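PDB 5T8V: sister chromatid cohesion protein from Chaetomium thermophilum, which probably acts as a cohesin loader on chromatin, this chain being the C-terminal fragment of the protein, rich in helices and HEAT repeats. Local coordinates for residues A[126-137]-A[151-162]. Numbering follows the deposited sequence.
Sequences AIRAARTSMRIM and AIEQALSLCKRL
The carbonyl O of Ala-129 takes two hydrogen bonds from Ser-133, whose CB rests near the methyl of Ala-151 on the neighbouring helix. The backbone N makes the ordinary helical bond, and OG adds a second at 3.3 Å from Ala-129 O, arriving 39° above the carbonyl plane. Serine suits this buried place because it is small and its hydroxyl finds an acceptor within its own helix.

Segments 126-136 and 151-162 of helices 120-136 and 149-172, which a short connection joins, run obliquely antiparallel, with 138° between their directions. They come nearest where Ala-130 faces Ala-155, the CA atoms only 5.4 Å apart; the CB methyls meet at 3.9 Å, and the small side chains of these two alanines let the backbones come this close.

Toward the connection, methionines fill the wider gap. Met-134 is bent at chi2 (-53°) and chi3, which brings its CE over the backbone of Ala-151, 3.7 Å from Ala-151 O, and against the methyls of Ala-151 and Ala-155. Ile-152 meets both methionines from one side: its CG1 touches Met-134 SD. The same Ile-152 CG1 lies 3.8 Å from Met-137 CE. Unbranched, flexible methionine can follow this uneven surface.

At the other end, Leu-158 lays CD1 on the turn at Ala-126, 3.7 Å from Ala-126 O, while Ile-127 and Leu-162 meet tip to tip, CD1 to CD1 at 3.9 Å. Leu-94 of helix 81-96 and Leu-196 of helix 190-213 extend the apolar packing around Leu-158 and Ile-127 respectively.

Other faces of helix 120-136 carry polar links: Arg-128 forms a salt bridge with Asp-199, and Thr-132 hydrogen-bonds Gln-59 and Gln-63. With no hydrogen bond across the pair, its cohesion rests on fitted apolar shapes, as in the helix packing of alpha-solenoids.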
ATOM      1  N   ALA A 126       4.802 -59.806 -31.450  1.00 17.85           N
ATOM      2  CA  ALA A 126       6.160 -59.310 -31.255  1.00 17.69           C
ATOM      3  C   ALA A 126       6.274 -58.494 -29.973  1.00 16.74           C
ATOM      4  O   ALA A 126       7.248 -58.637 -29.225  1.00 17.10           O
ATOM      5  CB  ALA A 126       6.590 -58.472 -32.458  1.00 18.16           C
ATOM      6  N   ILE A 127       5.295 -57.628 -29.707  1.00 20.96           N
ATOM      7  CA  ILE A 127       5.309 -56.823 -28.485  1.00 21.90           C
ATOM      8  C   ILE A 127       5.434 -57.726 -27.263  1.00 23.49           C
ATOM      9  O   ILE A 127       6.360 -57.596 -26.446  1.00 24.67           O
ATOM     10  CB  ILE A 127       4.046 -55.947 -28.408  1.00 21.81           C
ATOM     11  CG1 ILE A 127       4.041 -54.928 -29.551  1.00 22.80           C
ATOM     12  CG2 ILE A 127       3.956 -55.226 -27.064  1.00 22.10           C
ATOM     13  CD1 ILE A 127       2.733 -54.178 -29.712  1.00 23.35           C
ATOM     14  N   ARG A 128       4.503 -58.671 -27.127  1.00 25.19           N
ATOM     15  CA  ARG A 128       4.508 -59.525 -25.950  1.00 26.92           C
ATOM     16  C   ARG A 128       5.627 -60.558 -25.992  1.00 26.65           C
ATOM     17  O   ARG A 128       6.030 -61.060 -24.936  1.00 26.64           O
ATOM     18  CB  ARG A 128       3.141 -60.186 -25.793  1.00 29.17           C
ATOM     19  CG  ARG A 128       2.083 -59.188 -25.350  1.00 30.42           C
ATOM     20  CD  ARG A 128       0.851 -59.858 -24.797  1.00 32.24           C
ATOM     21  NE  ARG A 128      -0.007 -58.903 -24.096  1.00 31.74           N
ATOM     22  CZ  ARG A 128       0.116 -58.576 -22.813  1.00 30.49           C
ATOM     23  NH1 ARG A 128       1.064 -59.121 -22.064  1.00 30.70           N
ATOM     24  NH2 ARG A 128      -0.716 -57.696 -22.273  1.00 29.78           N
ATOM     25  N   ALA A 129       6.152 -60.870 -27.178  1.00 22.79           N
ATOM     26  CA  ALA A 129       7.377 -61.657 -27.253  1.00 23.02           C
ATOM     27  C   ALA A 129       8.530 -60.916 -26.588  1.00 22.74           C
ATOM     28  O   ALA A 129       9.273 -61.487 -25.779  1.00 23.47           O
ATOM     29  CB  ALA A 129       7.708 -61.977 -28.710  1.00 23.50           C
ATOM     30  N   ALA A 130       8.693 -59.631 -26.920  1.00 20.30           N
ATOM     31  CA  ALA A 130       9.704 -58.813 -26.259  1.00 20.11           C
ATOM     32  C   ALA A 130       9.490 -58.803 -24.755  1.00 19.59           C
ATOM     33  O   ALA A 130      10.437 -58.992 -23.980  1.00 19.76           O
ATOM     34  CB  ALA A 130       9.671 -57.387 -26.808  1.00 19.73           C
ATOM     35  N   ARG A 131       8.246 -58.586 -24.319  1.00 17.17           N
ATOM     36  CA  ARG A 131       7.966 -58.594 -22.885  1.00 16.98           C
ATOM     37  C   ARG A 131       8.429 -59.898 -22.245  1.00 16.41           C
ATOM     38  O   ARG A 131       9.069 -59.893 -21.184  1.00 16.72           O
ATOM     39  CB  ARG A 131       6.477 -58.371 -22.637  1.00 17.48           C
ATOM     40  CG  ARG A 131       6.125 -58.283 -21.163  1.00 18.24           C
ATOM     41  CD  ARG A 131       4.756 -57.680 -20.941  1.00 19.40           C
ATOM     42  NE  ARG A 131       4.607 -57.197 -19.571  1.00 22.01           N
ATOM     43  CZ  ARG A 131       4.069 -57.888 -18.569  1.00 24.06           C
ATOM     44  NH1 ARG A 131       3.610 -59.118 -18.761  1.00 24.52           N
ATOM     45  NH2 ARG A 131       3.987 -57.341 -17.364  1.00 25.29           N
ATOM     46  N   THR A 132       8.123 -61.031 -22.882  1.00 20.90           N
ATOM     47  CA  THR A 132       8.561 -62.319 -22.353  1.00 22.66           C
ATOM     48  C   THR A 132      10.081 -62.383 -22.250  1.00 23.72           C
ATOM     49  O   THR A 132      10.627 -62.812 -21.228  1.00 24.60           O
ATOM     50  CB  THR A 132       8.032 -63.455 -23.229  1.00 23.00           C
ATOM     51  OG1 THR A 132       6.602 -63.492 -23.148  1.00 23.45           O
ATOM     52  CG2 THR A 132       8.590 -64.802 -22.775  1.00 24.55           C
ATOM     53  N   SER A 133      10.784 -61.969 -23.309  1.00 23.50           N
ATOM     54  CA  SER A 133      12.244 -61.989 -23.274  1.00 24.21           C
ATOM     55  C   SER A 133      12.773 -61.195 -22.085  1.00 24.36           C
ATOM     56  O   SER A 133      13.607 -61.688 -21.310  1.00 25.74           O
ATOM     57  CB  SER A 133      12.805 -61.432 -24.582  1.00 25.52           C
ATOM     58  OG  SER A 133      12.447 -62.253 -25.679  1.00 27.53           O
ATOM     59  N   MET A 134      12.297 -59.959 -21.922  1.00 24.91           N
ATOM     60  CA  MET A 134      12.758 -59.130 -20.812  1.00 23.97           C
ATOM     61  C   MET A 134      12.503 -59.817 -19.476  1.00 24.06           C
ATOM     62  O   MET A 134      13.411 -59.948 -18.646  1.00 23.72           O
ATOM     63  CB  MET A 134      12.070 -57.766 -20.857  1.00 22.98           C
ATOM     64  CG  MET A 134      12.300 -56.983 -22.145  1.00 23.06           C
ATOM     65  SD  MET A 134      14.041 -56.788 -22.575  1.00 24.77           S
ATOM     66  CE  MET A 134      14.178 -57.928 -23.951  1.00 25.23           C
ATOM     67  N   ARG A 135      11.267 -60.273 -19.251  1.00 28.73           N
ATOM     68  CA  ARG A 135      10.962 -60.938 -17.988  1.00 29.49           C
ATOM     69  C   ARG A 135      11.896 -62.118 -17.747  1.00 29.88           C
ATOM     70  O   ARG A 135      12.351 -62.337 -16.618  1.00 30.04           O
ATOM     71  CB  ARG A 135       9.507 -61.395 -17.969  1.00 29.68           C
ATOM     72  CG  ARG A 135       9.160 -62.243 -16.761  1.00 31.09           C
ATOM     73  CD  ARG A 135       7.680 -62.190 -16.465  1.00 32.74           C
ATOM     74  NE  ARG A 135       7.275 -60.884 -15.953  1.00 33.23           N
ATOM     75  CZ  ARG A 135       6.013 -60.471 -15.874  1.00 34.12           C
ATOM     76  NH1 ARG A 135       5.024 -61.255 -16.282  1.00 35.24           N
ATOM     77  NH2 ARG A 135       5.739 -59.267 -15.393  1.00 34.36           N
ATOM     78  N   ILE A 136      12.195 -62.887 -18.795  1.00 21.59           N
ATOM     79  CA  ILE A 136      13.167 -63.969 -18.666  1.00 23.74           C
ATOM     80  C   ILE A 136      14.511 -63.420 -18.209  1.00 25.07           C
ATOM     81  O   ILE A 136      15.225 -64.058 -17.425  1.00 25.33           O
ATOM     82  CB  ILE A 136      13.288 -64.741 -19.994  1.00 23.97           C
ATOM     83  CG1 ILE A 136      12.021 -65.567 -20.228  1.00 24.03           C
ATOM     84  CG2 ILE A 136      14.527 -65.644 -19.991  1.00 25.62           C
ATOM     85  CD1 ILE A 136      11.924 -66.174 -21.611  1.00 24.60           C
ATOM     86  N   MET A 137      14.880 -62.233 -18.691  1.00 32.50           N
ATOM     87  CA  MET A 137      16.101 -61.587 -18.222  1.00 32.97           C
ATOM     88  C   MET A 137      15.944 -60.938 -16.851  1.00 32.56           C
ATOM     89  O   MET A 137      16.916 -60.371 -16.342  1.00 33.00           O
ATOM     90  CB  MET A 137      16.566 -60.537 -19.234  1.00 32.55           C
ATOM     91  CG  MET A 137      17.339 -61.118 -20.402  1.00 33.93           C
ATOM     92  SD  MET A 137      18.004 -59.857 -21.502  1.00 34.29           S
ATOM     93  CE  MET A 137      16.510 -59.319 -22.324  1.00 32.89           C
ATOM     94  N   ALA A 151      18.100 -58.586 -27.898  1.00 27.70           N
ATOM     95  CA  ALA A 151      16.695 -58.615 -27.505  1.00 24.18           C
ATOM     96  C   ALA A 151      16.279 -57.276 -26.911  1.00 22.35           C
ATOM     97  O   ALA A 151      15.218 -56.732 -27.248  1.00 21.32           O
ATOM     98  CB  ALA A 151      16.445 -59.750 -26.511  1.00 23.97           C
ATOM     99  N   ILE A 152      17.108 -56.725 -26.023  1.00 21.59           N
ATOM    100  CA  ILE A 152      16.853 -55.385 -25.503  1.00 20.46           C
ATOM    101  C   ILE A 152      16.744 -54.393 -26.651  1.00 21.29           C
ATOM    102  O   ILE A 152      15.849 -53.541 -26.671  1.00 21.17           O
ATOM    103  CB  ILE A 152      17.952 -54.976 -24.504  1.00 21.28           C
ATOM    104  CG1 ILE A 152      17.953 -55.926 -23.303  1.00 21.19           C
ATOM    105  CG2 ILE A 152      17.740 -53.537 -24.036  1.00 21.00           C
ATOM    106  CD1 ILE A 152      19.108 -55.727 -22.355  1.00 22.29           C
ATOM    107  N   GLU A 153      17.647 -54.489 -27.629  1.00 33.16           N
ATOM    108  CA  GLU A 153      17.606 -53.567 -28.760  1.00 34.63           C
ATOM    109  C   GLU A 153      16.269 -53.656 -29.490  1.00 31.80           C
ATOM    110  O   GLU A 153      15.655 -52.634 -29.819  1.00 29.57           O
ATOM    111  CB  GLU A 153      18.767 -53.863 -29.712  1.00 39.94           C
ATOM    112  CG  GLU A 153      19.274 -52.645 -30.464  1.00 45.62           C
ATOM    113  CD  GLU A 153      19.904 -51.619 -29.542  1.00 49.67           C
ATOM    114  OE1 GLU A 153      20.340 -52.002 -28.435  1.00 49.66           O
ATOM    115  OE2 GLU A 153      19.958 -50.430 -29.921  1.00 52.13           O
ATOM    116  N   GLN A 154      15.802 -54.880 -29.750  1.00 34.89           N
ATOM    117  CA  GLN A 154      14.526 -55.067 -30.433  1.00 33.48           C
ATOM    118  C   GLN A 154      13.380 -54.471 -29.626  1.00 30.65           C
ATOM    119  O   GLN A 154      12.542 -53.736 -30.162  1.00 30.52           O
ATOM    120  CB  GLN A 154      14.286 -56.557 -30.686  1.00 34.47           C
ATOM    121  CG  GLN A 154      15.287 -57.196 -31.635  1.00 38.10           C
ATOM    122  CD  GLN A 154      15.193 -58.712 -31.651  1.00 40.26           C
ATOM    123  OE1 GLN A 154      14.830 -59.336 -30.651  1.00 39.49           O
ATOM    124  NE2 GLN A 154      15.521 -59.312 -32.789  1.00 42.86           N
ATOM    125  N   ALA A 155      13.323 -54.784 -28.328  1.00 18.36           N
ATOM    126  CA  ALA A 155      12.270 -54.234 -27.480  1.00 17.32           C
ATOM    127  C   ALA A 155      12.276 -52.711 -27.524  1.00 17.43           C
ATOM    128  O   ALA A 155      11.225 -52.075 -27.680  1.00 16.96           O
ATOM    129  CB  ALA A 155      12.447 -54.735 -26.046  1.00 17.01           C
ATOM    130  N   LEU A 156      13.457 -52.107 -27.392  1.00 18.97           N
ATOM    131  CA  LEU A 156      13.565 -50.653 -27.433  1.00 19.41           C
ATOM    132  C   LEU A 156      13.061 -50.099 -28.759  1.00 19.78           C
ATOM    133  O   LEU A 156      12.341 -49.090 -28.788  1.00 19.69           O
ATOM    134  CB  LEU A 156      15.016 -50.243 -27.190  1.00 20.59           C
ATOM    135  CG  LEU A 156      15.358 -48.762 -27.330  1.00 21.68           C
ATOM    136  CD1 LEU A 156      14.497 -47.906 -26.409  1.00 21.05           C
ATOM    137  CD2 LEU A 156      16.837 -48.559 -27.042  1.00 23.68           C
ATOM    138  N   SER A 157      13.428 -50.743 -29.869  1.00 26.22           N
ATOM    139  CA  SER A 157      12.908 -50.324 -31.165  1.00 27.37           C
ATOM    140  C   SER A 157      11.388 -50.360 -31.172  1.00 25.75           C
ATOM    141  O   SER A 157      10.735 -49.383 -31.551  1.00 26.11           O
ATOM    142  CB  SER A 157      13.473 -51.214 -32.271  1.00 30.35           C
ATOM    143  OG  SER A 157      14.878 -51.068 -32.365  1.00 33.76           O
ATOM    144  N   LEU A 158      10.803 -51.480 -30.741  1.00 26.98           N
ATOM    145  CA  LEU A 158       9.348 -51.586 -30.736  1.00 26.24           C
ATOM    146  C   LEU A 158       8.715 -50.487 -29.895  1.00 26.00           C
ATOM    147  O   LEU A 158       7.664 -49.951 -30.259  1.00 27.11           O
ATOM    148  CB  LEU A 158       8.916 -52.961 -30.225  1.00 25.87           C
ATOM    149  CG  LEU A 158       8.680 -54.031 -31.293  1.00 26.35           C
ATOM    150  CD1 LEU A 158       8.380 -55.364 -30.632  1.00 26.19           C
ATOM    151  CD2 LEU A 158       7.545 -53.638 -32.233  1.00 25.58           C
ATOM    152  N   CYS A 159       9.329 -50.139 -28.765  1.00 22.32           N
ATOM    153  CA  CYS A 159       8.792 -49.055 -27.950  1.00 22.00           C
ATOM    154  C   CYS A 159       8.831 -47.733 -28.709  1.00 23.89           C
ATOM    155  O   CYS A 159       7.831 -47.003 -28.760  1.00 24.27           O
ATOM    156  CB  CYS A 159       9.567 -48.953 -26.635  1.00 21.37           C
ATOM    157  SG  CYS A 159       9.243 -50.309 -25.486  1.00 20.30           S
ATOM    158  N   LYS A 160       9.975 -47.412 -29.316  1.00 29.57           N
ATOM    159  CA  LYS A 160      10.074 -46.174 -30.084  1.00 31.87           C
ATOM    160  C   LYS A 160       9.013 -46.118 -31.180  1.00 32.00           C
ATOM    161  O   LYS A 160       8.267 -45.138 -31.287  1.00 32.67           O
ATOM    162  CB  LYS A 160      11.472 -46.032 -30.687  1.00 34.90           C
ATOM    163  CG  LYS A 160      12.456 -45.286 -29.791  1.00 37.41           C
ATOM    164  CD  LYS A 160      13.563 -44.605 -30.590  1.00 40.48           C
ATOM    165  CE  LYS A 160      14.795 -45.484 -30.720  1.00 42.35           C
ATOM    166  NZ  LYS A 160      15.873 -44.806 -31.499  1.00 45.93           N
ATOM    167  N   ARG A 161       8.926 -47.167 -32.003  1.00 31.61           N
ATOM    168  CA  ARG A 161       7.996 -47.144 -33.128  1.00 33.02           C
ATOM    169  C   ARG A 161       6.547 -47.174 -32.659  1.00 31.98           C
ATOM    170  O   ARG A 161       5.662 -46.659 -33.353  1.00 32.25           O
ATOM    171  CB  ARG A 161       8.279 -48.315 -34.071  1.00 34.36           C
ATOM    172  CG  ARG A 161       9.747 -48.445 -34.458  1.00 36.75           C
ATOM    173  CD  ARG A 161       9.939 -49.045 -35.844  1.00 39.43           C
ATOM    174  NE  ARG A 161       9.332 -50.368 -35.990  1.00 40.38           N
ATOM    175  CZ  ARG A 161       9.872 -51.503 -35.554  1.00 41.00           C
ATOM    176  NH1 ARG A 161      11.039 -51.499 -34.920  1.00 41.53           N
ATOM    177  NH2 ARG A 161       9.237 -52.649 -35.746  1.00 40.92           N
ATOM    178  N   LEU A 162       6.283 -47.765 -31.492  1.00 29.42           N
ATOM    179  CA  LEU A 162       4.933 -47.748 -30.939  1.00 28.11           C
ATOM    180  C   LEU A 162       4.543 -46.347 -30.494  1.00 28.04           C
ATOM    181  O   LEU A 162       3.413 -45.906 -30.733  1.00 28.57           O
ATOM    182  CB  LEU A 162       4.832 -48.722 -29.764  1.00 27.11           C
ATOM    183  CG  LEU A 162       4.674 -50.206 -30.103  1.00 26.94           C
ATOM    184  CD1 LEU A 162       4.850 -51.045 -28.849  1.00 26.47           C
ATOM    185  CD2 LEU A 162       3.321 -50.481 -30.745  1.00 26.90           C
TER